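Local coordinates for heavy metal cation tricomponent efflux pump ZneA(CzcA-like) (Cupriavidus metallidurans, PDB 4K0J), which exports zinc ions in exchange for protons, as the inner-membrane RND component of a three-part heavy-metal efflux pump, at residues 556-561 with 606-611. Residues are numbered along the deposited sequence; the frame is centred on the assembly and turned at random.
Sequences WLQVTL and PSHIET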
loop_
_atom_site.group_PDB
_atom_site.type_symbol
_atom_site.label_atom_id
_atom_site.label_comp_id
_atom_site.label_asym_id
_atom_site.label_seq_id
_atom_site.Cartn_x
_atom_site.Cartn_y
_atom_site.Cartn_z
ATOM N N TRP C 556 -20.990 -25.505 -18.350
ATOM C CA TRP C 556 -19.607 -25.988 -18.307
ATOM C C TRP C 556 -19.503 -27.450 -17.868
ATOM O O TRP C 556 -20.267 -27.911 -17.025
ATOM C CB TRP C 556 -18.762 -25.117 -17.383
ATOM C CG TRP C 556 -17.303 -25.347 -17.505
ATOM C CD1 TRP C 556 -16.542 -26.205 -16.767
ATOM C CD2 TRP C 556 -16.409 -24.696 -18.415
ATOM N NE1 TRP C 556 -15.226 -26.136 -17.166
ATOM C CE2 TRP C 556 -15.119 -25.215 -18.175
ATOM C CE3 TRP C 556 -16.573 -23.726 -19.409
ATOM C CZ2 TRP C 556 -14.001 -24.796 -18.894
ATOM C CZ3 TRP C 556 -15.460 -23.314 -20.123
ATOM C CH2 TRP C 556 -14.191 -23.850 -19.861
ATOM N N LEU C 557 -18.542 -28.169 -18.438
ATOM C CA LEU C 557 -18.378 -29.591 -18.166
ATOM C C LEU C 557 -16.980 -29.939 -17.652
ATOM O O LEU C 557 -15.974 -29.478 -18.187
ATOM C CB LEU C 557 -18.674 -30.409 -19.430
ATOM C CG LEU C 557 -20.103 -30.831 -19.793
ATOM C CD1 LEU C 557 -21.021 -29.645 -19.973
ATOM C CD2 LEU C 557 -20.087 -31.656 -21.061
ATOM N N GLN C 558 -16.925 -30.758 -16.609
ATOM C CA GLN C 558 -15.666 -31.346 -16.172
ATOM C C GLN C 558 -15.648 -32.812 -16.578
ATOM O O GLN C 558 -16.008 -33.688 -15.795
ATOM C CB GLN C 558 -15.499 -31.210 -14.662
ATOM C CG GLN C 558 -15.292 -29.784 -14.198
ATOM C CD GLN C 558 -13.901 -29.272 -14.506
ATOM O OE1 GLN C 558 -12.972 -30.055 -14.705
ATOM N NE2 GLN C 558 -13.750 -27.954 -14.550
ATOM N N VAL C 559 -15.232 -33.067 -17.811
ATOM C CA VAL C 559 -15.315 -34.395 -18.398
ATOM C C VAL C 559 -14.090 -35.238 -18.073
ATOM O O VAL C 559 -12.964 -34.871 -18.415
ATOM C CB VAL C 559 -15.517 -34.311 -19.921
ATOM C CG1 VAL C 559 -15.413 -35.684 -20.546
ATOM C CG2 VAL C 559 -16.865 -33.679 -20.237
ATOM N N THR C 560 -14.324 -36.369 -17.410
ATOM C CA THR C 560 -13.244 -37.253 -16.969
ATOM C C THR C 560 -13.097 -38.478 -17.870
ATOM O O THR C 560 -14.082 -39.090 -18.271
ATOM C CB THR C 560 -13.442 -37.713 -15.515
ATOM O OG1 THR C 560 -13.712 -36.577 -14.686
ATOM C CG2 THR C 560 -12.201 -38.410 -15.008
ATOM N N LEU C 561 -11.857 -38.826 -18.179
ATOM C CA LEU C 561 -11.559 -39.880 -19.132
ATOM C C LEU C 561 -10.678 -40.962 -18.499
ATOM O O LEU C 561 -10.103 -40.747 -17.430
ATOM C CB LEU C 561 -10.881 -39.271 -20.360
ATOM C CG LEU C 561 -11.736 -39.061 -21.610
ATOM C CD1 LEU C 561 -13.116 -38.556 -21.265
ATOM C CD2 LEU C 561 -11.044 -38.109 -22.553
ATOM N N PRO C 606 -4.267 -35.492 -20.637
ATOM C CA PRO C 606 -5.237 -35.719 -21.716
ATOM C C PRO C 606 -6.491 -36.445 -21.236
ATOM O O PRO C 606 -7.536 -36.389 -21.890
ATOM C CB PRO C 606 -4.465 -36.597 -22.699
ATOM C CG PRO C 606 -3.046 -36.235 -22.478
ATOM C CD PRO C 606 -2.920 -35.967 -21.008
ATOM N N SER C 607 -6.387 -37.119 -20.097
ATOM C CA SER C 607 -7.532 -37.810 -19.525
ATOM C C SER C 607 -8.496 -36.811 -18.904
ATOM O O SER C 607 -9.607 -37.165 -18.521
ATOM C CB SER C 607 -7.085 -38.843 -18.489
ATOM O OG SER C 607 -6.207 -38.266 -17.537
ATOM N N HIS C 608 -8.066 -35.559 -18.809
ATOM C CA HIS C 608 -8.926 -34.504 -18.297
ATOM C C HIS C 608 -9.417 -33.597 -19.409
ATOM O O HIS C 608 -8.646 -33.166 -20.253
ATOM C CB HIS C 608 -8.204 -33.665 -17.249
ATOM C CG HIS C 608 -9.031 -32.538 -16.720
ATOM N ND1 HIS C 608 -9.082 -31.303 -17.328
ATOM C CD2 HIS C 608 -9.856 -32.464 -15.649
ATOM C CE1 HIS C 608 -9.895 -30.514 -16.649
ATOM N NE2 HIS C 608 -10.376 -31.193 -15.624
ATOM N N ILE C 609 -10.711 -33.315 -19.410
ATOM C CA ILE C 609 -11.256 -32.356 -20.347
ATOM C C ILE C 609 -12.116 -31.375 -19.587
ATOM O O ILE C 609 -12.777 -31.728 -18.610
ATOM C CB ILE C 609 -12.147 -33.009 -21.435
ATOM C CG1 ILE C 609 -11.571 -34.337 -21.921
ATOM C CG2 ILE C 609 -12.330 -32.067 -22.615
ATOM C CD1 ILE C 609 -12.371 -34.939 -23.052
ATOM N N GLU C 610 -12.085 -30.132 -20.039
ATOM C CA GLU C 610 -13.074 -29.153 -19.658
ATOM C C GLU C 610 -13.786 -28.775 -20.932
ATOM O O GLU C 610 -13.150 -28.440 -21.929
ATOM C CB GLU C 610 -12.412 -27.932 -19.039
ATOM C CG GLU C 610 -12.007 -28.115 -17.593
ATOM C CD GLU C 610 -11.356 -26.879 -17.025
ATOM O OE1 GLU C 610 -11.606 -26.563 -15.842
ATOM O OE2 GLU C 610 -10.595 -26.220 -17.767
ATOM N N THR C 611 -15.111 -28.849 -20.903
ATOM C CA THR C 611 -15.907 -28.578 -22.093
ATOM C C THR C 611 -16.792 -27.348 -21.906
ATOM O O THR C 611 -17.379 -27.156 -20.846
ATOM C CB THR C 611 -16.782 -29.799 -22.450
ATOM O OG1 THR C 611 -15.968 -30.979 -22.472
ATOM C CG2 THR C 611 -17.458 -29.615 -23.806
#
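The Trp556 indole takes Thr611 O over one face, 3.6 Å above its plane and toward the rim, while Gln558 NE2 and Glu610 CD lie at its edge in plane. Its CZ2 packs 3.5 Å from Glu610 CB. The His608 ring stacks with Phe604 and has Glu610 CD at its edge; its NE2 donates to Gln558 OE1 (3.0 Å), which sits 22° out of the ring plane. Bent at chi2 (-75°), the Gln558 chain lies beside Glu610, and its NE2 reaches the anti lone pair of Glu610 OE1 at 2.9 Å. The amide thus joins both neighbours, and its NE2 also hydrogen-bonds Asp654 OD2. On the opposite sheet face, Val559 CB meets Ile609 CB at 3.9 Å and Leu557 CB touches Thr611 CB; just past the strand end, Leu561 CD2 meets Ile609 CD1 at 3.5 Å. Leu557–Thr611 and Val559–Ile609 are antiparallel hydrogen-bonded pairs, the bond from Val559 N to Ile609 O being weak; Leu561 N to Ser607 O (2.8 Å) joins the adjoining loops. Both strands belong to an alpha/beta layer of the periplasmic porter domain, as in AcrB: an antiparallel sheet with 587-595 beyond 608-615 and 645-649 beyond 554-560, and helix 567-581 packing on Val559 and Ile609.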